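Local structure of glycosyltransferase Gtf1 (Streptococcus pneumoniae, 4PQG) at residues Ala251-Ser255 with Val433-Asn437; Phe282-Asp288 with Lys307-Val313. The protein is a glycosyltransferase of the GT-B fold that binds uridine-5'-diphosphate and carries an added extended beta-sheet domain. The contacts are given in a common frame with arbitrary orientation. Numbering follows the deposited sequence.

Contact 1: Ala251-Ser255 with Val433-Asn437. With NAG (2-acetamido-2-deoxy-beta-D-glucopyranose), chain D.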
loop_
_atom_site.group_PDB
_atom_site.type_symbol
_atom_site.label_atom_id
_atom_site.label_comp_id
_atom_site.label_asym_id
_atom_site.label_seq_id
_atom_site.Cartn_x
_atom_site.Cartn_y
_atom_site.Cartn_z
ATOM N N ALA A 251 11.859 2.303 0.287
ATOM C CA ALA A 251 12.371 2.552 -1.060
ATOM C C ALA A 251 13.841 2.987 -0.952
ATOM O O ALA A 251 14.419 2.968 0.151
ATOM C CB ALA A 251 11.527 3.636 -1.721
ATOM N N GLU A 252 14.445 3.366 -2.081
ATOM C CA GLU A 252 15.752 4.039 -2.081
ATOM C C GLU A 252 15.661 5.265 -1.164
ATOM O O GLU A 252 14.645 5.941 -1.156
ATOM C CB GLU A 252 16.108 4.454 -3.510
ATOM C CG GLU A 252 17.484 5.083 -3.690
ATOM C CD GLU A 252 18.608 4.152 -3.273
ATOM O OE1 GLU A 252 19.235 3.537 -4.156
ATOM O OE2 GLU A 252 18.860 4.009 -2.054
ATOM N N HIS A 253 16.710 5.564 -0.396
ATOM C CA HIS A 253 16.548 6.442 0.773
ATOM C C HIS A 253 17.293 7.746 0.679
ATOM O O HIS A 253 17.314 8.523 1.645
ATOM C CB HIS A 253 17.013 5.687 2.015
ATOM C CG HIS A 253 18.454 5.295 1.926
ATOM N ND1 HIS A 253 18.850 4.121 1.380
ATOM C CD2 HIS A 253 19.606 6.010 2.216
ATOM C CE1 HIS A 253 20.194 4.077 1.354
ATOM N NE2 HIS A 253 20.658 5.238 1.866
ATOM N N TYR A 254 17.912 8.006 -0.467
ATOM C CA TYR A 254 18.637 9.251 -0.700
ATOM C C TYR A 254 18.647 9.530 -2.208
ATOM O O TYR A 254 18.354 8.638 -3.006
ATOM C CB TYR A 254 20.066 9.140 -0.153
ATOM C CG TYR A 254 21.005 8.403 -1.083
ATOM C CD1 TYR A 254 21.998 9.098 -1.793
ATOM C CD2 TYR A 254 20.880 7.025 -1.294
ATOM C CE1 TYR A 254 22.847 8.436 -2.665
ATOM C CE2 TYR A 254 21.721 6.359 -2.180
ATOM C CZ TYR A 254 22.699 7.072 -2.852
ATOM O OH TYR A 254 23.547 6.431 -3.719
ATOM N N SER A 255 18.961 10.760 -2.595
ATOM C CA SER A 255 19.041 11.123 -4.003
ATOM C C SER A 255 20.485 11.183 -4.456
ATOM O O SER A 255 21.275 12.056 -4.037
ATOM C CB SER A 255 18.331 12.440 -4.288
ATOM O OG SER A 255 16.957 12.324 -3.953
ATOM N N VAL A 433 20.066 -2.117 -11.689
ATOM C CA VAL A 433 19.965 -1.008 -10.746
ATOM C C VAL A 433 19.648 -1.549 -9.359
ATOM O O VAL A 433 18.985 -2.571 -9.240
ATOM C CB VAL A 433 18.890 0.039 -11.164
ATOM C CG1 VAL A 433 19.364 0.864 -12.362
ATOM C CG2 VAL A 433 17.543 -0.615 -11.439
ATOM N N PRO A 434 20.130 -0.871 -8.308
ATOM C CA PRO A 434 19.838 -1.328 -6.950
ATOM C C PRO A 434 18.393 -1.005 -6.517
ATOM O O PRO A 434 17.745 -0.179 -7.141
ATOM C CB PRO A 434 20.853 -0.559 -6.101
ATOM C CG PRO A 434 21.127 0.684 -6.871
ATOM C CD PRO A 434 20.973 0.339 -8.328
ATOM N N TYR A 435 17.860 -1.683 -5.502
ATOM C CA TYR A 435 18.489 -2.852 -4.866
ATOM C C TYR A 435 17.895 -4.163 -5.351
ATOM O O TYR A 435 18.608 -5.168 -5.493
ATOM C CB TYR A 435 18.358 -2.737 -3.349
ATOM C CG TYR A 435 18.964 -1.458 -2.855
ATOM C CD1 TYR A 435 20.335 -1.358 -2.659
ATOM C CD2 TYR A 435 18.170 -0.328 -2.621
ATOM C CE1 TYR A 435 20.915 -0.174 -2.230
ATOM C CE2 TYR A 435 18.729 0.854 -2.169
ATOM C CZ TYR A 435 20.095 0.936 -1.975
ATOM O OH TYR A 435 20.667 2.111 -1.554
ATOM N N GLY A 436 16.586 -4.158 -5.611
ATOM C CA GLY A 436 15.839 -5.392 -5.870
ATOM C C GLY A 436 16.264 -6.213 -7.075
ATOM O O GLY A 436 16.372 -7.442 -6.991
ATOM N N ASN A 437 16.497 -5.544 -8.197
ATOM C CA ASN A 437 16.891 -6.222 -9.433
ATOM C C ASN A 437 18.214 -6.951 -9.263
ATOM O O ASN A 437 18.392 -8.050 -9.763
ATOM C CB ASN A 437 16.999 -5.224 -10.591
ATOM C CG ASN A 437 15.653 -4.896 -11.209
ATOM O OD1 ASN A 437 14.598 -5.284 -10.688
ATOM N ND2 ASN A 437 15.680 -4.183 -12.326
HETATM C C1 NAG D . 8.301 0.090 -1.989
HETATM C C2 NAG D . 9.548 0.038 -2.863
HETATM C C3 NAG D . 9.566 -1.474 -3.124
HETATM C C4 NAG D . 9.458 -2.290 -1.826
HETATM C C5 NAG D . 8.291 -1.774 -0.940
HETATM C C6 NAG D . 8.051 -2.570 0.338
HETATM C C7 NAG D . 10.348 1.351 -4.753
HETATM C C8 NAG D . 9.954 1.990 -6.054
HETATM N N2 NAG D . 9.370 0.724 -4.120
HETATM O O1 NAG D . 7.359 1.115 -2.118
HETATM O O3 NAG D . 10.685 -1.869 -3.900
HETATM O O4 NAG D . 9.229 -3.635 -2.172
HETATM O O5 NAG D . 8.569 -0.394 -0.690
HETATM O O6 NAG D . 9.165 -2.348 1.172
HETATM O O7 NAG D . 11.512 1.437 -4.327
HETATM O O HOH W 1 17.840 2.417 -6.230
#
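Start at the carboxylate of Glu252, on which two hydrogen bonds and a water bridge centre. The backbones stay well apart, with Glu252 CA and Tyr435 CA, the nearest pair, 7.9 Å from each other, so two long side chains bridge the gap. Glu252 leaves its CA sideways, but its t, p conformation (chi1 -176°, chi2 60°) bends the carboxylate round to the other segment. The CA-to-CB bond of Tyr435 points toward 251-255, and from an m rotamer its hydroxyl donates a hydrogen bond from OH to Glu252 OE2 at 2.7 Å. The same OE2 also accepts from the backbone, 3.1 Å from His253 N, which fixes the carboxylate against its own loop. The other oxygen works through water: one molecule donates both to Glu252 OE1 (2.7 Å) and to Pro434 O (2.8 Å). The peptide bond from Pro434 to Tyr435 is cis, a non-prolyl cis bond.

Two rings gather round Tyr435 OH. His253, in a p rotamer, brings CE1 to 3.5 Å from it, while its nitrogens are taken by Gln290 and Gln297 of helix 288-301. Tyr254, also p, meets the hydroxyl only loosely and at its ring edge, CE2 lying 4.4 Å from Tyr435 OH. Beside this, Ala251 CB sits 3.4 Å from O7 of NAG. Just 145 Å² is buried, a small polar contact. It spans the two Rossmann-like domains, joining the loop after strand 244-248 to the one after strand 428-431, at the interdomain cleft characteristic of GT-B glycosyltransferases, with UDP about 10 Å from the Glu252 side chain.

Contact 2: Phe282-Asp288 with Lys307-Val313; sequences FFIVSTD and KIVTIPV. With NAG (2-acetamido-2-deoxy-beta-D-glucopyranose), chain D.
Build two extended parallel strands, 282-285 and 308-310 (phi -95 to -154°, psi 113 to 159°), with axes 4.7 Å apart at closest approach and a signed crossing angle of -29°. Pair Phe283 with Ile308, Ile284 with Val309 and Val285 with Thr310, at CA-CA distances of 4.7, 5.0 and 5.0 Å. Ser286 then leaves the strand (phi/psi -83/-23°), its CA 4.1 Å from Pro312 CA. Four backbone hydrogen bonds hold the register: Phe283 N to Lys307 O (2.9 Å), Val309 N to Phe283 O (2.8 Å), Val285 N to Val309 O (3.0 Å) and Ile311 N to Val285 O (2.9 Å, bent to 144°). These carbonyls also receive CA-H contacts, the shortest from Thr310 CA to Val285 O at 3.2 Å. Backbone hydrogen bonds join Phe282 to Val247 and Ile284 to Val247 and Val249, so strand 282-285 is paired on both edges, whereas 308-310 ends the seven-stranded parallel sheet of this Rossmann-like domain.

The connection is a beta-alpha-beta crossover through helix 288-301, which packs on the face carrying Val285 and Ile308. Thr287 N-caps that helix, its OG1 (chi1 p) accepting from Gln290 N. In its first turn Asp288 swings OD1 to 2.9 Å from Thr310 OG1, which donates to it; this hydroxyl, on an m rotamer, is also bonded by Asn291 ND2.

Phe283 (m) shares the face of Ile308. On the other, Ile284 CG1 lies 3.9 Å from CG1 of Val309 (p), itself 3.4 Å from CD1 of Phe282 (p). Ser286 OG approaches Val313 CG1 at 3.1 Å, a methyl 3.4 Å from O6 of NAG.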
loop_
_atom_site.group_PDB
_atom_site.type_symbol
_atom_site.label_atom_id
_atom_site.label_comp_id
_atom_site.label_asym_id
_atom_site.label_seq_id
_atom_site.Cartn_x
_atom_site.Cartn_y
_atom_site.Cartn_z
ATOM N N PHE A 282 16.319 0.668 16.187
ATOM C CA PHE A 282 16.943 0.140 14.970
ATOM C C PHE A 282 16.200 0.488 13.682
ATOM O O PHE A 282 14.994 0.674 13.693
ATOM C CB PHE A 282 17.172 -1.373 15.053
ATOM C CG PHE A 282 15.930 -2.187 15.257
ATOM C CD1 PHE A 282 15.347 -2.861 14.194
ATOM C CD2 PHE A 282 15.378 -2.344 16.535
ATOM C CE1 PHE A 282 14.220 -3.649 14.387
ATOM C CE2 PHE A 282 14.250 -3.124 16.734
ATOM C CZ PHE A 282 13.672 -3.786 15.658
ATOM N N PHE A 283 16.946 0.604 12.588
ATOM C CA PHE A 283 16.341 0.712 11.266
ATOM C C PHE A 283 16.279 -0.670 10.628
ATOM O O PHE A 283 17.172 -1.500 10.843
ATOM C CB PHE A 283 17.139 1.665 10.387
ATOM C CG PHE A 283 17.130 3.094 10.866
ATOM C CD1 PHE A 283 16.160 3.993 10.399
ATOM C CD2 PHE A 283 18.084 3.553 11.775
ATOM C CE1 PHE A 283 16.151 5.309 10.837
ATOM C CE2 PHE A 283 18.077 4.866 12.216
ATOM C CZ PHE A 283 17.109 5.747 11.738
ATOM N N ILE A 284 15.212 -0.916 9.868
ATOM C CA ILE A 284 15.064 -2.139 9.086
ATOM C C ILE A 284 15.163 -1.815 7.587
ATOM O O ILE A 284 14.484 -0.899 7.101
ATOM C CB ILE A 284 13.713 -2.839 9.377
ATOM C CG1 ILE A 284 13.509 -3.033 10.886
ATOM C CG2 ILE A 284 13.625 -4.180 8.651
ATOM C CD1 ILE A 284 12.155 -3.642 11.251
ATOM N N VAL A 285 16.028 -2.536 6.869
ATOM C CA VAL A 285 16.097 -2.458 5.396
ATOM C C VAL A 285 15.916 -3.835 4.781
ATOM O O VAL A 285 16.163 -4.834 5.445
ATOM C CB VAL A 285 17.421 -1.864 4.872
ATOM C CG1 VAL A 285 17.619 -0.445 5.372
ATOM C CG2 VAL A 285 18.604 -2.750 5.254
ATOM N N SER A 286 15.525 -3.900 3.506
ATOM C CA SER A 286 15.210 -5.183 2.886
ATOM C C SER A 286 16.399 -5.990 2.342
ATOM O O SER A 286 16.279 -7.197 2.162
ATOM C CB SER A 286 14.173 -5.015 1.781
ATOM O OG SER A 286 12.929 -4.615 2.333
ATOM N N THR A 287 17.505 -5.321 2.041
ATOM C CA THR A 287 18.688 -5.994 1.488
ATOM C C THR A 287 19.949 -5.570 2.207
ATOM O O THR A 287 20.015 -4.470 2.747
ATOM C CB THR A 287 18.895 -5.669 0.008
ATOM O OG1 THR A 287 19.237 -4.285 -0.126
ATOM C CG2 THR A 287 17.668 -5.999 -0.799
ATOM N N ASP A 288 20.963 -6.431 2.180
ATOM C CA ASP A 288 22.258 -6.106 2.767
ATOM C C ASP A 288 22.975 -4.974 2.051
ATOM O O ASP A 288 23.735 -4.255 2.675
ATOM C CB ASP A 288 23.187 -7.329 2.797
ATOM C CG ASP A 288 22.815 -8.317 3.884
ATOM O OD1 ASP A 288 22.356 -7.890 4.966
ATOM O OD2 ASP A 288 22.985 -9.527 3.644
ATOM N N LYS A 307 21.787 1.273 14.791
ATOM C CA LYS A 307 21.705 -0.130 14.467
ATOM C C LYS A 307 20.818 -0.286 13.239
ATOM O O LYS A 307 19.754 0.329 13.147
ATOM C CB LYS A 307 21.127 -0.919 15.638
ATOM C CG LYS A 307 20.936 -2.392 15.322
ATOM C CD LYS A 307 20.669 -3.230 16.558
ATOM C CE LYS A 307 20.915 -4.700 16.234
ATOM N NZ LYS A 307 20.531 -5.609 17.348
ATOM N N ILE A 308 21.270 -1.100 12.294
ATOM C CA ILE A 308 20.523 -1.333 11.055
ATOM C C ILE A 308 20.450 -2.826 10.808
ATOM O O ILE A 308 21.474 -3.489 10.728
ATOM C CB ILE A 308 21.181 -0.645 9.851
ATOM C CG1 ILE A 308 21.306 0.866 10.080
ATOM C CG2 ILE A 308 20.434 -0.979 8.569
ATOM C CD1 ILE A 308 22.063 1.597 8.983
ATOM N N VAL A 309 19.243 -3.358 10.697
ATOM C CA VAL A 309 19.064 -4.795 10.505
ATOM C C VAL A 309 18.439 -5.043 9.138
ATOM O O VAL A 309 17.605 -4.255 8.684
ATOM C CB VAL A 309 18.253 -5.452 11.662
ATOM C CG1 VAL A 309 16.881 -4.832 11.825
ATOM C CG2 VAL A 309 18.111 -6.959 11.468
ATOM N N THR A 310 18.858 -6.126 8.486
ATOM C CA THR A 310 18.303 -6.523 7.207
ATOM C C THR A 310 17.204 -7.557 7.396
ATOM O O THR A 310 17.460 -8.670 7.833
ATOM C CB THR A 310 19.381 -7.078 6.266
ATOM O OG1 THR A 310 20.368 -6.062 6.015
ATOM C CG2 THR A 310 18.760 -7.541 4.948
ATOM N N ILE A 311 15.968 -7.176 7.079
ATOM C CA ILE A 311 14.853 -8.110 7.105
ATOM C C ILE A 311 14.015 -7.852 5.866
ATOM O O ILE A 311 13.427 -6.772 5.736
ATOM C CB ILE A 311 13.966 -7.960 8.358
ATOM C CG1 ILE A 311 14.802 -7.856 9.639
ATOM C CG2 ILE A 311 12.967 -9.107 8.437
ATOM C CD1 ILE A 311 14.002 -7.370 10.830
ATOM N N PRO A 312 13.985 -8.822 4.936
ATOM C CA PRO A 312 13.182 -8.698 3.716
ATOM C C PRO A 312 11.729 -8.390 4.075
ATOM O O PRO A 312 11.202 -8.997 5.002
ATOM C CB PRO A 312 13.278 -10.088 3.104
ATOM C CG PRO A 312 14.622 -10.579 3.531
ATOM C CD PRO A 312 14.810 -10.053 4.926
ATOM N N VAL A 313 11.109 -7.464 3.335
ATOM C CA VAL A 313 9.720 -7.060 3.546
ATOM C C VAL A 313 8.738 -8.123 3.067
ATOM O O VAL A 313 7.550 -8.065 3.360
ATOM C CB VAL A 313 9.375 -5.695 2.877
ATOM C CG1 VAL A 313 10.082 -4.546 3.581
ATOM C CG2 VAL A 313 9.682 -5.694 1.382
HETATM C C1 NAG D . 8.301 0.090 -1.989
HETATM C C2 NAG D . 9.548 0.038 -2.863
HETATM C C3 NAG D . 9.566 -1.474 -3.124
HETATM C C4 NAG D . 9.458 -2.290 -1.826
HETATM C C5 NAG D . 8.291 -1.774 -0.940
HETATM C C6 NAG D . 8.051 -2.570 0.338
HETATM C C7 NAG D . 10.348 1.351 -4.753
HETATM C C8 NAG D . 9.954 1.990 -6.054
HETATM N N2 NAG D . 9.370 0.724 -4.120
HETATM O O1 NAG D . 7.359 1.115 -2.118
HETATM O O3 NAG D . 10.685 -1.869 -3.900
HETATM O O4 NAG D . 9.229 -3.635 -2.172
HETATM O O5 NAG D . 8.569 -0.394 -0.690
HETATM O O6 NAG D . 9.165 -2.348 1.172
HETATM O O7 NAG D . 11.512 1.437 -4.327
#

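Coming from the N terminus, the chain leaves strand 244-248 and enters the loop 251-255, the first half of contact 1. It then reaches strand 282-285, runs through helix 288-301 and returns at 307-313, where contact 2 closes a short excursion of 18 intervening residues. Only after the chain has passed into the second Rossmann-like domain does 433-437 come back to complete contact 1, so the short closure lies wholly within the long one. Contact 2 is internal to the first domain; contact 1 ties that domain to the second. They meet where Tyr435 CB packs 3.7 Å from Thr287 OG1, and both touch NAG.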